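Local coordinates for protein SAP-like pentraxin (Limulus polyphemus, PDB 3FLP) that probably acts as a calcium-dependent, sugar-binding lectin of the pentraxin family, assembled into rings of seven subunits that stack in pairs, at residues A[86-91]-A[122-128]; A[99-103]-A[115-119]; A[164-170]-A[190-196]. All blocks are in the same frame, centred on the assembly; numbering follows the deposited sequence.

A beta sandwich can be tied both within a sheet and between sheets: interaction 1 bridges the two, interactions 2 and 3 pair strands within one. Along the chain, residues 86-91 open interaction 1, and residues 122-128 close it after a loop of 30 residues, joining the edge strand of one sheet to strand 120-125 of the other. Nested within that loop, interaction 2 closes the hairpin of strands 100-107 and 112-117. The two touch: Cys-122 N lies 3.0 Å from Val-115 O, and Cys-90 SG packs 3.8 Å from Ala-117 CB. Interaction 3 follows in series; residues 190-196 return to strand 161-169 after a loop carrying helix 175-182. All three contacts reach the same sheet.

Interaction 1: A[86-91]-A[122-128]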
# COMPACT_ATOMS: atom_id res chain seq x y z
N LYS A 86 55.64 -2.89 3.98
CA LYS A 86 55.39 -3.53 2.69
C LYS A 86 54.48 -2.59 1.90
O LYS A 86 53.41 -2.19 2.38
CB LYS A 86 54.70 -4.89 2.89
CG LYS A 86 55.38 -5.80 3.91
CD LYS A 86 56.81 -6.11 3.52
CE LYS A 86 57.46 -7.07 4.51
NZ LYS A 86 58.86 -7.39 4.11
N TYR A 87 54.91 -2.23 0.70
CA TYR A 87 54.15 -1.32 -0.14
C TYR A 87 53.58 -1.95 -1.41
O TYR A 87 54.22 -2.78 -2.05
CB TYR A 87 55.01 -0.12 -0.53
CG TYR A 87 55.29 0.83 0.61
CD1 TYR A 87 54.29 1.69 1.08
CD2 TYR A 87 56.53 0.86 1.25
CE1 TYR A 87 54.52 2.54 2.15
CE2 TYR A 87 56.77 1.72 2.32
CZ TYR A 87 55.75 2.56 2.77
OH TYR A 87 55.97 3.40 3.84
N ILE A 88 52.36 -1.55 -1.74
CA ILE A 88 51.69 -2.01 -2.95
C ILE A 88 51.19 -0.75 -3.64
O ILE A 88 50.47 0.06 -3.03
CB ILE A 88 50.50 -2.93 -2.64
CG1 ILE A 88 51.00 -4.24 -2.01
CG2 ILE A 88 49.72 -3.21 -3.92
CD1 ILE A 88 49.90 -5.21 -1.66
N SER A 89 51.57 -0.57 -4.90
CA SER A 89 51.14 0.62 -5.61
C SER A 89 49.76 0.43 -6.23
O SER A 89 49.38 -0.67 -6.64
CB SER A 89 52.17 1.03 -6.67
OG SER A 89 52.37 0.02 -7.63
N CYS A 90 49.00 1.53 -6.26
CA CYS A 90 47.65 1.53 -6.81
C CYS A 90 47.62 2.34 -8.10
O CYS A 90 48.18 3.43 -8.17
CB CYS A 90 46.68 2.14 -5.80
SG CYS A 90 46.31 1.15 -4.31
N PRO A 91 46.95 1.81 -9.14
CA PRO A 91 46.85 2.48 -10.44
C PRO A 91 45.88 3.65 -10.41
O PRO A 91 44.89 3.66 -11.14
CB PRO A 91 46.37 1.36 -11.35
CG PRO A 91 45.41 0.63 -10.46
CD PRO A 91 46.17 0.56 -9.13
N CYS A 122 44.35 -3.34 -5.73
CA CYS A 122 45.58 -2.77 -6.28
C CYS A 122 46.63 -3.87 -6.43
O CYS A 122 47.57 -3.73 -7.20
CB CYS A 122 46.14 -1.68 -5.38
SG CYS A 122 45.03 -0.29 -5.01
N GLY A 123 46.45 -4.95 -5.68
CA GLY A 123 47.40 -6.05 -5.73
C GLY A 123 47.56 -6.70 -4.37
O GLY A 123 46.97 -6.26 -3.39
N THR A 124 48.38 -7.75 -4.31
CA THR A 124 48.61 -8.45 -3.06
C THR A 124 50.09 -8.71 -2.83
O THR A 124 50.92 -8.53 -3.73
CB THR A 124 47.89 -9.82 -3.06
OG1 THR A 124 48.45 -10.64 -4.10
CG2 THR A 124 46.39 -9.65 -3.31
N MET A 125 50.42 -9.12 -1.61
CA MET A 125 51.79 -9.43 -1.25
C MET A 125 51.78 -10.59 -0.26
O MET A 125 50.95 -10.65 0.65
CB MET A 125 52.46 -8.20 -0.64
CG MET A 125 53.95 -8.38 -0.42
SD MET A 125 54.80 -6.80 -0.28
CE MET A 125 54.87 -6.33 -2.00
N GLU A 126 52.71 -11.52 -0.45
CA GLU A 126 52.81 -12.69 0.41
C GLU A 126 53.79 -12.48 1.55
O GLU A 126 54.54 -11.50 1.58
CB GLU A 126 53.23 -13.91 -0.41
CG GLU A 126 52.24 -14.32 -1.49
CD GLU A 126 50.84 -14.55 -0.96
OE1 GLU A 126 50.70 -15.23 0.09
OE2 GLU A 126 49.87 -14.07 -1.58
N ASN A 127 53.76 -13.41 2.50
CA ASN A 127 54.66 -13.38 3.64
C ASN A 127 54.67 -12.10 4.46
O ASN A 127 55.73 -11.56 4.78
CB ASN A 127 56.06 -13.76 3.17
CG ASN A 127 56.09 -15.16 2.59
OD1 ASN A 127 55.87 -16.13 3.30
ND2 ASN A 127 56.34 -15.26 1.28
N VAL A 128 53.49 -11.62 4.81
CA VAL A 128 53.36 -10.43 5.64
C VAL A 128 52.73 -10.89 6.95
O VAL A 128 51.53 -11.16 7.00
CB VAL A 128 52.46 -9.34 5.01
CG1 VAL A 128 52.33 -8.17 5.96
CG2 VAL A 128 53.05 -8.87 3.68
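Ile-88 lays its side chain along the backbone of residues 123-125, with CD1 3.6 Å from Gly-123 O and 4.1 Å from Met-125 CB. This is the seam of a beta sandwich, the pentraxin fold, where strand 86-90, outermost in one sheet, meets strand 120-125 of the other. The strands run antiparallel at 161°, but their axes approach only to 6.1 Å and the backbones do not pair. Each takes its sheet bonds elsewhere, Ile-88 with Leu-76 and Cys-122 with Val-115, so side chains and a covalent link do the joining. Gly-123 has backbone angles (145/178) at which a CB would strike the preceding carbonyl; an ideal CB would also lie a tight 3.4 Å from Ile-88 CG2. Farther along, Met-125 lies against the opposite strand, its SD 3.7 Å from Lys-86 CB and its CE 3.6 Å from Tyr-87 O. The stem of Lys-86 also meets Val-128, CG to CG2 at 3.9 Å, while its NZ is hydrogen-bonded to Ser-84 OG. At the other end the disulfide fastens the seam: Cys-90 SG and Cys-122 SG are 2.0 Å apart with chi3 at 95°, and Pro-91 CD lies 4.4 Å from Cys-122 SG.

Interaction 2: A[99-103]-A[115-119]; sequences WYHVC and VYANG
Four hydrogen bonds fix this antiparallel pairing. Asn-118 N donates to His-101 O (2.7 Å), and His-101 N donates to Asn-118 OD1 (2.9 Å, 170° at the hydrogen). Cys-103 and Tyr-116 form the hydrogen-bonded pair, Tyr-116 N to Cys-103 O at 2.9 Å and Cys-103 N to Tyr-116 O at 3.1 Å. Between that pair and the His-101/Asn-118 bonds lies the non-hydrogen-bonded pair Val-102 and Ala-117, CA to CA 4.9 Å. The axes of strands 100-103 and 115-117 approach to 4.9 Å at 171°, and residues 100-103 and 115-117 keep extended beta angles. Asn-118 (53/38) and Gly-119 (80/2) then make the left-handed pair of a type I' turn, which reverses the chain toward strand 120-125. Asn-118 takes chi1 m (-74°) and chi2 -17°, bringing OD1 within 3.5 Å of Tyr-100 CA. One water bridges Trp-99 O (2.7 Å) and Asn-118 ND2 (3.1 Å); a second accepts from Gly-119 N (2.8 Å) and lies 2.7 Å from His-101 ND1. Val-102 and Ala-117 share one face. On the other, Cys-103 CB meets Tyr-116 CB at 4.4 Å, both packing on Val-178 of helix 175-182. Cys-103 (chi1 t) forms a disulfide with Cys-37 on the adjacent strand 33-42. Because OD1 takes the acceptor role of a strand carbonyl, Asn-118 keeps His-101 N bonded although its own backbone has already turned toward strand 120-125.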
# COMPACT_ATOMS: atom_id res chain seq x y z
N TRP A 99 38.98 13.17 -2.01
CA TRP A 99 38.62 11.98 -1.24
C TRP A 99 38.90 10.68 -1.98
O TRP A 99 38.74 10.59 -3.20
CB TRP A 99 37.13 12.00 -0.89
CG TRP A 99 36.73 12.97 0.18
CD1 TRP A 99 36.07 14.17 -0.00
CD2 TRP A 99 36.89 12.81 1.60
NE1 TRP A 99 35.81 14.74 1.22
CE2 TRP A 99 36.30 13.93 2.22
CE3 TRP A 99 37.47 11.82 2.40
CZ2 TRP A 99 36.27 14.09 3.61
CZ3 TRP A 99 37.45 11.98 3.78
CH2 TRP A 99 36.85 13.11 4.37
N TYR A 100 39.30 9.66 -1.23
CA TYR A 100 39.57 8.33 -1.78
C TYR A 100 39.18 7.31 -0.72
O TYR A 100 39.25 7.60 0.48
CB TYR A 100 41.06 8.15 -2.11
CG TYR A 100 41.59 9.16 -3.09
CD1 TYR A 100 42.12 10.37 -2.66
CD2 TYR A 100 41.49 8.93 -4.47
CE1 TYR A 100 42.54 11.34 -3.56
CE2 TYR A 100 41.91 9.90 -5.39
CZ TYR A 100 42.43 11.10 -4.93
OH TYR A 100 42.82 12.07 -5.84
N HIS A 101 38.73 6.14 -1.14
CA HIS A 101 38.41 5.11 -0.17
C HIS A 101 39.59 4.17 -0.19
O HIS A 101 40.01 3.71 -1.25
CB HIS A 101 37.12 4.35 -0.51
CG HIS A 101 36.70 3.40 0.58
ND1 HIS A 101 37.24 2.14 0.72
CD2 HIS A 101 35.84 3.56 1.62
CE1 HIS A 101 36.74 1.57 1.80
NE2 HIS A 101 35.89 2.41 2.36
N VAL A 102 40.15 3.90 0.98
CA VAL A 102 41.30 3.03 1.08
C VAL A 102 41.03 1.91 2.07
O VAL A 102 40.37 2.12 3.09
CB VAL A 102 42.56 3.83 1.52
CG1 VAL A 102 43.66 2.89 1.97
CG2 VAL A 102 43.06 4.68 0.35
N CYS A 103 41.51 0.72 1.74
CA CYS A 103 41.32 -0.40 2.62
C CYS A 103 42.54 -1.32 2.62
O CYS A 103 43.13 -1.58 1.58
CB CYS A 103 40.06 -1.18 2.21
SG CYS A 103 39.44 -2.20 3.58
N VAL A 115 45.56 -4.59 -0.71
CA VAL A 115 45.08 -3.23 -0.51
C VAL A 115 44.14 -2.85 -1.64
O VAL A 115 44.23 -3.38 -2.76
CB VAL A 115 46.23 -2.20 -0.43
CG1 VAL A 115 47.16 -2.56 0.72
CG2 VAL A 115 46.99 -2.14 -1.75
N TYR A 116 43.22 -1.93 -1.34
CA TYR A 116 42.24 -1.48 -2.30
C TYR A 116 42.08 0.03 -2.31
O TYR A 116 42.14 0.68 -1.27
CB TYR A 116 40.89 -2.12 -1.97
CG TYR A 116 40.90 -3.63 -1.96
CD1 TYR A 116 41.47 -4.35 -0.91
CD2 TYR A 116 40.37 -4.34 -3.03
CE1 TYR A 116 41.50 -5.74 -0.93
CE2 TYR A 116 40.40 -5.72 -3.07
CZ TYR A 116 40.97 -6.41 -2.02
OH TYR A 116 40.99 -7.78 -2.08
N ALA A 117 41.88 0.58 -3.50
CA ALA A 117 41.69 2.01 -3.67
C ALA A 117 40.35 2.20 -4.36
O ALA A 117 40.12 1.63 -5.43
CB ALA A 117 42.82 2.60 -4.51
N ASN A 118 39.46 2.97 -3.74
CA ASN A 118 38.13 3.21 -4.28
C ASN A 118 37.38 1.93 -4.61
O ASN A 118 36.66 1.84 -5.62
CB ASN A 118 38.22 4.12 -5.52
CG ASN A 118 38.52 5.56 -5.16
OD1 ASN A 118 38.36 5.97 -4.01
ND2 ASN A 118 38.93 6.36 -6.15
N GLY A 119 37.54 0.93 -3.75
CA GLY A 119 36.85 -0.33 -3.95
C GLY A 119 37.44 -1.30 -4.95
O GLY A 119 36.87 -2.37 -5.19
O HOH W 1 38.14 9.24 -5.49
O HOH W 2 38.73 0.90 -1.17

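Interaction 3: A[164-170]-A[190-196]; sequences SDLQVWD and RGNVISW
Val-168 forms the apolar centre: its CB lies 3.7 Å from Ile-194 CB, and chi1 t brings CG1 3.9 Å from Val-193 CB. Leu-166 CB meets Trp-196 CE3 (3.7 Å). The strands are antiparallel, Val-168 and Ile-194 hydrogen-bonded (CA to CA 4.8 Å), Gln-167 and Ser-195 not (5.1 Å); residues 164-169 are extended except left-handed Asp-165 (55/48). Val-193 (-91/-54) and Ile-194 face Val-168 in a classic beta bulge: Val-168 O accepts Val-193 N (2.9 Å) and Ile-194 N (3.2 Å), and Val-168 N donates to Ile-194 O (2.9 Å). Gly-191 CA sits 3.6 Å above the five-membered-ring centroid of Trp-169 (chi1 m), a CH-pi contact. Gly-191 N donates to Gln-167 OE1 (2.9 Å), and Gln-167 NE2 to Asp-165 OD1 (2.7 Å). At the edge Asn-192 ND2 donates to Asp-170 OD1 (2.9 Å) and Asp-170 N to Asn-192 OD1 (3.2 Å). Trp-169 NE1 is hydrogen-bonded to a neighbouring subunit's Leu-217 O. Strand 33-42 pairs with strand 161-169, while Leu-166 and Ile-194 pack on strand 21-24 of the other sheet.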
# COMPACT_ATOMS: atom_id res chain seq x y z
N SER A 164 37.23 9.77 7.53
CA SER A 164 35.87 9.44 7.93
C SER A 164 35.51 8.00 7.57
O SER A 164 36.22 7.34 6.82
CB SER A 164 34.86 10.40 7.31
OG SER A 164 34.44 9.97 6.05
N ASP A 165 34.41 7.52 8.16
CA ASP A 165 33.90 6.18 7.90
C ASP A 165 34.94 5.07 8.14
O ASP A 165 35.11 4.18 7.30
CB ASP A 165 33.37 6.12 6.46
CG ASP A 165 32.20 5.16 6.30
OD1 ASP A 165 31.90 4.38 7.24
OD2 ASP A 165 31.59 5.18 5.21
N LEU A 166 35.62 5.12 9.28
CA LEU A 166 36.61 4.10 9.62
C LEU A 166 35.88 2.84 10.09
O LEU A 166 35.13 2.88 11.06
CB LEU A 166 37.53 4.59 10.75
CG LEU A 166 38.45 3.54 11.39
CD1 LEU A 166 39.52 3.06 10.39
CD2 LEU A 166 39.10 4.14 12.64
N GLN A 167 36.11 1.74 9.39
CA GLN A 167 35.47 0.47 9.72
C GLN A 167 36.53 -0.62 9.79
O GLN A 167 37.32 -0.80 8.86
CB GLN A 167 34.43 0.12 8.65
CG GLN A 167 33.42 1.23 8.34
CD GLN A 167 32.53 1.60 9.51
OE1 GLN A 167 32.42 0.85 10.49
NE2 GLN A 167 31.87 2.74 9.41
N VAL A 168 36.55 -1.36 10.90
CA VAL A 168 37.53 -2.42 11.13
C VAL A 168 36.87 -3.75 11.49
O VAL A 168 36.03 -3.81 12.38
CB VAL A 168 38.50 -2.03 12.28
CG1 VAL A 168 39.56 -3.12 12.48
CG2 VAL A 168 39.16 -0.67 11.97
N TRP A 169 37.28 -4.81 10.79
CA TRP A 169 36.78 -6.17 11.00
C TRP A 169 37.96 -7.07 11.38
O TRP A 169 39.09 -6.83 10.95
CB TRP A 169 36.19 -6.74 9.70
CG TRP A 169 34.89 -6.14 9.25
CD1 TRP A 169 33.64 -6.59 9.53
CD2 TRP A 169 34.73 -5.02 8.38
NE1 TRP A 169 32.70 -5.82 8.88
CE2 TRP A 169 33.34 -4.85 8.16
CE3 TRP A 169 35.62 -4.13 7.76
CZ2 TRP A 169 32.83 -3.84 7.35
CZ3 TRP A 169 35.11 -3.12 6.94
CH2 TRP A 169 33.72 -2.98 6.75
N ASP A 170 37.71 -8.11 12.18
CA ASP A 170 38.79 -9.01 12.55
C ASP A 170 38.78 -10.23 11.61
O ASP A 170 39.01 -11.37 12.01
CB ASP A 170 38.66 -9.43 14.02
CG ASP A 170 37.40 -10.23 14.30
OD1 ASP A 170 36.44 -10.16 13.51
OD2 ASP A 170 37.36 -10.91 15.34
N ARG A 190 29.41 -1.68 8.71
CA ARG A 190 30.06 -1.24 9.95
C ARG A 190 30.95 -2.38 10.45
O ARG A 190 30.50 -3.52 10.58
CB ARG A 190 29.02 -0.92 11.02
CG ARG A 190 27.97 0.11 10.60
CD ARG A 190 26.89 0.21 11.66
NE ARG A 190 25.86 1.17 11.32
CZ ARG A 190 24.99 1.02 10.32
NH1 ARG A 190 25.03 -0.07 9.55
NH2 ARG A 190 24.08 1.96 10.10
N GLY A 191 32.21 -2.07 10.73
CA GLY A 191 33.13 -3.09 11.22
C GLY A 191 32.69 -3.65 12.56
O GLY A 191 32.04 -2.95 13.34
N ASN A 192 33.06 -4.90 12.84
CA ASN A 192 32.69 -5.54 14.10
C ASN A 192 33.72 -5.24 15.21
O ASN A 192 33.42 -5.40 16.38
CB ASN A 192 32.54 -7.06 13.92
CG ASN A 192 33.87 -7.77 13.71
OD1 ASN A 192 34.68 -7.38 12.86
ND2 ASN A 192 34.09 -8.84 14.46
N VAL A 193 34.91 -4.81 14.83
CA VAL A 193 35.95 -4.48 15.81
C VAL A 193 35.81 -2.99 16.12
O VAL A 193 35.69 -2.59 17.28
CB VAL A 193 37.35 -4.78 15.24
CG1 VAL A 193 38.42 -4.37 16.23
CG2 VAL A 193 37.47 -6.26 14.92
N ILE A 194 35.83 -2.16 15.08
CA ILE A 194 35.66 -0.72 15.22
C ILE A 194 34.62 -0.25 14.21
O ILE A 194 34.74 -0.53 13.02
CB ILE A 194 36.97 0.07 14.96
CG1 ILE A 194 37.95 -0.13 16.11
CG2 ILE A 194 36.66 1.56 14.80
CD1 ILE A 194 39.26 0.64 15.92
N SER A 195 33.59 0.43 14.70
CA SER A 195 32.56 0.97 13.84
C SER A 195 32.61 2.48 14.06
O SER A 195 32.45 2.95 15.19
CB SER A 195 31.18 0.43 14.23
OG SER A 195 30.16 1.03 13.44
N TRP A 196 32.87 3.23 12.99
CA TRP A 196 33.00 4.68 13.07
C TRP A 196 31.91 5.37 13.89
O TRP A 196 30.72 5.20 13.63
CB TRP A 196 33.02 5.27 11.66
CG TRP A 196 33.43 6.73 11.63
CD1 TRP A 196 32.80 7.74 10.96
CD2 TRP A 196 34.61 7.30 12.20
NE1 TRP A 196 33.52 8.91 11.07
CE2 TRP A 196 34.64 8.67 11.82
CE3 TRP A 196 35.66 6.80 12.98
CZ2 TRP A 196 35.67 9.53 12.21
CZ3 TRP A 196 36.68 7.65 13.37
CH2 TRP A 196 36.68 9.00 12.98
O HOH W 3 29.78 3.37 11.82